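Side-chain contacts in lactococcal prophage ps3 protein 05 (Staphylococcus epidermidis ATCC 12228, PDB 3G8W), which is probably an N-acetyltransferase of the GNAT family, expected to transfer an acetyl group from acetyl-CoA to a substrate that is not known: residues B[58-61]-B[67-70]; B[87-92]-B[97-102]. All blocks are in the same frame, centred on the assembly; numbering follows the deposited sequence.

Interaction 1: residues B[58-61]-B[67-70]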
loop_
_atom_site.group_PDB
_atom_site.type_symbol
_atom_site.label_atom_id
_atom_site.label_comp_id
_atom_site.label_asym_id
_atom_site.label_seq_id
_atom_site.Cartn_x
_atom_site.Cartn_y
_atom_site.Cartn_z
ATOM N N PHE B 58 -5.568 1.314 17.517
ATOM C CA PHE B 58 -5.381 1.300 18.966
ATOM C C PHE B 58 -5.754 2.623 19.599
ATOM O O PHE B 58 -5.567 3.676 18.981
ATOM C CB PHE B 58 -3.949 0.995 19.320
ATOM C CG PHE B 58 -3.515 -0.379 18.959
ATOM C CD1 PHE B 58 -3.383 -1.348 19.940
ATOM C CD2 PHE B 58 -3.185 -0.693 17.643
ATOM C CE1 PHE B 58 -2.942 -2.615 19.605
ATOM C CE2 PHE B 58 -2.747 -1.968 17.296
ATOM C CZ PHE B 58 -2.619 -2.928 18.265
ATOM N N GLY B 59 -6.255 2.565 20.834
ATOM C CA GLY B 59 -6.591 3.769 21.601
ATOM C C GLY B 59 -5.955 3.833 22.976
ATOM O O GLY B 59 -5.794 2.810 23.634
ATOM N N ALA B 60 -5.567 5.038 23.398
ATOM C CA ALA B 60 -5.162 5.280 24.788
ATOM C C ALA B 60 -6.325 5.904 25.572
ATOM O O ALA B 60 -6.995 6.827 25.090
ATOM C CB ALA B 60 -3.947 6.162 24.847
ATOM N N PHE B 61 -6.567 5.391 26.776
ATOM C CA PHE B 61 -7.721 5.815 27.562
ATOM C C PHE B 61 -7.347 6.413 28.896
ATOM O O PHE B 61 -6.624 5.799 29.687
ATOM C CB PHE B 61 -8.685 4.653 27.782
ATOM C CG PHE B 61 -9.510 4.326 26.580
ATOM C CD1 PHE B 61 -10.697 5.013 26.331
ATOM C CD2 PHE B 61 -9.092 3.348 25.677
ATOM C CE1 PHE B 61 -11.463 4.721 25.206
ATOM C CE2 PHE B 61 -9.854 3.043 24.551
ATOM C CZ PHE B 61 -11.043 3.732 24.313
ATOM N N VAL B 67 -8.043 9.198 24.400
ATOM C CA VAL B 67 -7.113 10.327 24.531
ATOM C C VAL B 67 -6.128 10.366 23.377
ATOM O O VAL B 67 -5.728 11.430 22.911
ATOM C CB VAL B 67 -6.376 10.278 25.882
ATOM C CG1 VAL B 67 -5.263 11.270 25.920
ATOM C CG2 VAL B 67 -7.342 10.576 27.001
ATOM N N ALA B 68 -5.742 9.192 22.912
ATOM C CA ALA B 68 -4.948 9.101 21.713
ATOM C C ALA B 68 -5.440 7.933 20.863
ATOM O O ALA B 68 -6.257 7.130 21.320
ATOM C CB ALA B 68 -3.471 8.960 22.073
ATOM N N THR B 69 -4.944 7.863 19.625
ATOM C CA THR B 69 -5.364 6.837 18.657
ATOM C C THR B 69 -4.317 6.641 17.578
ATOM O O THR B 69 -3.601 7.581 17.218
ATOM C CB THR B 69 -6.705 7.204 17.984
ATOM O OG1 THR B 69 -7.645 6.143 18.188
ATOM C CG2 THR B 69 -6.538 7.488 16.484
ATOM N N CYS B 70 -4.226 5.425 17.053
ATOM C CA CYS B 70 -3.349 5.176 15.925
ATOM C C CYS B 70 -3.699 3.876 15.229
ATOM O O CYS B 70 -4.003 2.897 15.897
ATOM C CB CYS B 70 -1.916 5.129 16.405
ATOM S SG CYS B 70 -0.781 5.191 15.056
#
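Phe58 and Cys70 pair across an antiparallel β-hairpin built from strands 55-62 and 65-74 of the GNAT sheet. The Phe58 N-H meets Cys70 O at 2.8 Å, and the Cys70 N-H answers to Phe58 O at 2.9 Å. This is the tight, regular end of the contact. Phe58 O also takes a weak hydrogen bond from Thr69 OG1 at 3.3 Å, in addition to a CA-H...O approach from Thr69 CA. At the other end the ladder is interrupted by a classic β-bulge, in which Val67 and Ala68 both face Ala60. Ala60 O is gripped by Val67 N at 2.7 Å, while the bond it receives from Ala68 N is weak, at 3.5 Å. Ala60 N in turn donates to Ala68 O, approaching from well above the carbonyl plane.

The two faces of the hairpin differ. On the face of Phe58, Ala60, Ala68 and Cys70, the methyl groups lie side by side, Ala60 CB 4.0 Å from Ala68 CB. Helix 96-112 covers this side, with Ile106 against both Phe58 and Cys70. Phe58 has CG anti to its carbonyl carbon (chi1 -66°), which leads its ring off the hairpin to an edge-to-face meeting with Tyr109. The reverse face is more loosely joined. Helix 15-24 covers Thr69 there through Tyr18 and Leu21, but Gly59 opposite Thr69 has no side chain, and partly exposed Phe61 makes no contact with 67-70, its side chain packing on Leu66 instead. Gly59 CA lies 3.4 Å from Ala68 O, a CA-H...O contact.

Interaction 2: residues B[87-92]-B[97-102]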
loop_
_atom_site.group_PDB
_atom_site.type_symbol
_atom_site.label_atom_id
_atom_site.label_comp_id
_atom_site.label_asym_id
_atom_site.label_seq_id
_atom_site.Cartn_x
_atom_site.Cartn_y
_atom_site.Cartn_z
ATOM N N GLU B 87 -0.847 4.675 10.570
ATOM C CA GLU B 87 -1.602 5.767 9.942
ATOM C C GLU B 87 -2.592 6.401 10.917
ATOM O O GLU B 87 -2.943 5.812 11.958
ATOM C CB GLU B 87 -2.340 5.262 8.702
ATOM N N ASN B 88 -3.043 7.603 10.557
ATOM C CA ASN B 88 -4.053 8.360 11.306
ATOM C C ASN B 88 -3.785 8.449 12.826
ATOM O O ASN B 88 -4.600 8.025 13.643
ATOM C CB ASN B 88 -5.483 7.873 10.957
ATOM C CG ASN B 88 -5.826 8.023 9.451
ATOM O OD1 ASN B 88 -5.304 8.886 8.756
ATOM N ND2 ASN B 88 -6.723 7.181 8.960
ATOM N N ASN B 89 -2.629 9.011 13.182
ATOM C CA ASN B 89 -2.266 9.255 14.586
ATOM C C ASN B 89 -3.018 10.488 15.131
ATOM O O ASN B 89 -2.590 11.614 14.927
ATOM C CB ASN B 89 -0.737 9.405 14.711
ATOM C CG ASN B 89 -0.228 9.394 16.166
ATOM O OD1 ASN B 89 0.903 9.808 16.417
ATOM N ND2 ASN B 89 -1.043 8.929 17.111
ATOM N N PHE B 90 -4.154 10.263 15.794
ATOM C CA PHE B 90 -4.922 11.357 16.427
ATOM C C PHE B 90 -4.688 11.428 17.926
ATOM O O PHE B 90 -4.874 10.444 18.647
ATOM C CB PHE B 90 -6.432 11.273 16.151
ATOM C CG PHE B 90 -6.782 11.173 14.704
ATOM C CD1 PHE B 90 -6.485 12.199 13.830
ATOM C CD2 PHE B 90 -7.425 10.051 14.210
ATOM C CE1 PHE B 90 -6.807 12.116 12.472
ATOM C CE2 PHE B 90 -7.748 9.955 12.858
ATOM C CZ PHE B 90 -7.439 10.997 11.987
ATOM N N VAL B 91 -4.284 12.609 18.389
ATOM C CA VAL B 91 -4.013 12.823 19.801
ATOM C C VAL B 91 -4.807 14.021 20.277
ATOM O O VAL B 91 -4.957 14.975 19.538
ATOM C CB VAL B 91 -2.515 13.055 20.060
ATOM C CG1 VAL B 91 -2.148 12.651 21.488
ATOM C CG2 VAL B 91 -1.655 12.287 19.031
ATOM N N LYS B 92 -5.322 13.948 21.507
ATOM C CA LYS B 92 -6.102 15.022 22.120
ATOM C C LYS B 92 -5.180 15.962 22.874
ATOM O O LYS B 92 -4.340 15.519 23.657
ATOM C CB LYS B 92 -7.147 14.445 23.074
ATOM C CG LYS B 92 -8.122 15.459 23.659
ATOM C CD LYS B 92 -8.769 14.873 24.903
ATOM C CE LYS B 92 -9.867 15.765 25.477
ATOM N NZ LYS B 92 -10.714 15.034 26.465
ATOM N N ILE B 97 3.335 12.851 25.935
ATOM C CA ILE B 97 3.715 11.826 26.902
ATOM C C ILE B 97 2.852 10.606 26.630
ATOM O O ILE B 97 3.333 9.463 26.643
ATOM C CB ILE B 97 3.533 12.295 28.353
ATOM C CG1 ILE B 97 4.749 13.086 28.820
ATOM C CG2 ILE B 97 3.375 11.132 29.289
ATOM C CD1 ILE B 97 4.658 14.553 28.571
ATOM N N VAL B 98 1.581 10.880 26.343
ATOM C CA VAL B 98 0.567 9.867 26.109
ATOM C C VAL B 98 0.751 9.180 24.758
ATOM O O VAL B 98 0.676 7.961 24.681
ATOM C CB VAL B 98 -0.849 10.488 26.207
ATOM C CG1 VAL B 98 -1.915 9.483 25.851
ATOM C CG2 VAL B 98 -1.083 11.031 27.608
ATOM N N ASN B 99 0.972 9.955 23.698
ATOM C CA ASN B 99 1.156 9.382 22.366
ATOM C C ASN B 99 2.387 8.468 22.339
ATOM O O ASN B 99 2.333 7.360 21.823
ATOM C CB ASN B 99 1.274 10.485 21.306
ATOM C CG ASN B 99 0.931 9.994 19.897
ATOM O OD1 ASN B 99 -0.123 9.409 19.656
ATOM N ND2 ASN B 99 1.816 10.254 18.957
ATOM N N ARG B 100 3.494 8.939 22.917
ATOM C CA ARG B 100 4.721 8.155 23.023
ATOM C C ARG B 100 4.412 6.822 23.675
ATOM O O ARG B 100 4.913 5.795 23.248
ATOM C CB ARG B 100 5.791 8.907 23.790
ATOM C CG ARG B 100 7.054 8.153 23.972
ATOM C CD ARG B 100 8.141 8.999 24.626
ATOM N NE ARG B 100 8.322 10.316 24.001
ATOM C CZ ARG B 100 9.058 10.563 22.914
ATOM N NH1 ARG B 100 9.706 9.594 22.297
ATOM N NH2 ARG B 100 9.145 11.791 22.435
ATOM N N GLU B 101 3.561 6.820 24.686
ATOM C CA GLU B 101 3.204 5.570 25.331
ATOM C C GLU B 101 2.376 4.690 24.386
ATOM O O GLU B 101 2.545 3.467 24.338
ATOM C CB GLU B 101 2.461 5.853 26.625
ATOM C CG GLU B 101 2.616 4.797 27.676
ATOM C CD GLU B 101 1.855 5.164 28.945
ATOM O OE1 GLU B 101 0.959 4.373 29.359
ATOM O OE2 GLU B 101 2.142 6.257 29.521
ATOM N N LEU B 102 1.484 5.322 23.630
ATOM C CA LEU B 102 0.691 4.632 22.621
ATOM C C LEU B 102 1.559 3.981 21.509
ATOM O O LEU B 102 1.375 2.794 21.212
ATOM C CB LEU B 102 -0.294 5.627 22.008
ATOM C CG LEU B 102 -1.659 5.277 21.425
ATOM C CD1 LEU B 102 -1.715 5.847 20.048
ATOM C CD2 LEU B 102 -1.950 3.808 21.378
#
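The β-α-β unit at the heart of the GNAT fold starts here, where strand 83-91 turns into helix 96-112, and a pair of asparagine amides, Asn89 and Asn99, ties the strand to the first turn of the helix. The side chains come from opposite directions and meet as a cyclic amide pair. Asn99 ND2 donates to Asn89 OD1 at 2.7 Å, and Asn89 ND2 donates to Asn99 OD1 at the same 2.7 Å. The amide planes are only 19° apart, and each N-H runs in the carbonyl plane onto a lone pair of its acceptor. Two bonds closing one ring hold the amides nearly coplanar with one another and oppose rotation about either CB-CG bond.

Asn89 reaches across because its CG stands anti to the backbone N (chi1 -169°), beside the carbonyl carbon. Its ND2 has a second acceptor, Thr69 O on the adjoining strand 65-74. That bond supports the amide orientation of Asn89 and hence, through the reciprocal pair, that of Asn99. Buried Asn99 therefore brings both polar ends of its amide to a partner. The aromatic side chains of helix 127-136 lie close by, Phe132 on Asn99 and Phe133 on Asn89.

The carbon side chains of Val91 and Leu102 pack beside the amides. Val91 points toward the helix and crosses Asn99 at about a right angle, its two methyls CG1 and CG2 each 4.1 Å from Asn99 CB. Leu102 sets CD1 4.3 Å from Asn89 ND2. In GNAT relatives the loop and helix start after this strand receive the coenzyme A pyrophosphate; such binding is only possible here. Val91 CG2 lies 3.3 Å from Asn99 OD1.

In the fold
Interactions 1 and 2 lie side by side, their centres about 6 Å apart, and they share the seam between neighbouring strands 65-74 and 83-91. The direct bridge is Asn89 ND2 to Thr69 O, at 2.9 Å. Further along, Lys92 N is 2.9 Å from Val67 O, a probable hydrogen bond beside the bulge. On the face of the sheet away from helix 96-112, Thr69 CG2 packs 3.5 Å from Phe90 CD2. The helix that supplies 97-102 also covers interaction 1, with Val98 on Val67 and Leu102 on Cys70. Its start is the part of the two contacts that in GNAT relatives adjoins the cofactor, and may do so here; no cofactor position is established by either contact.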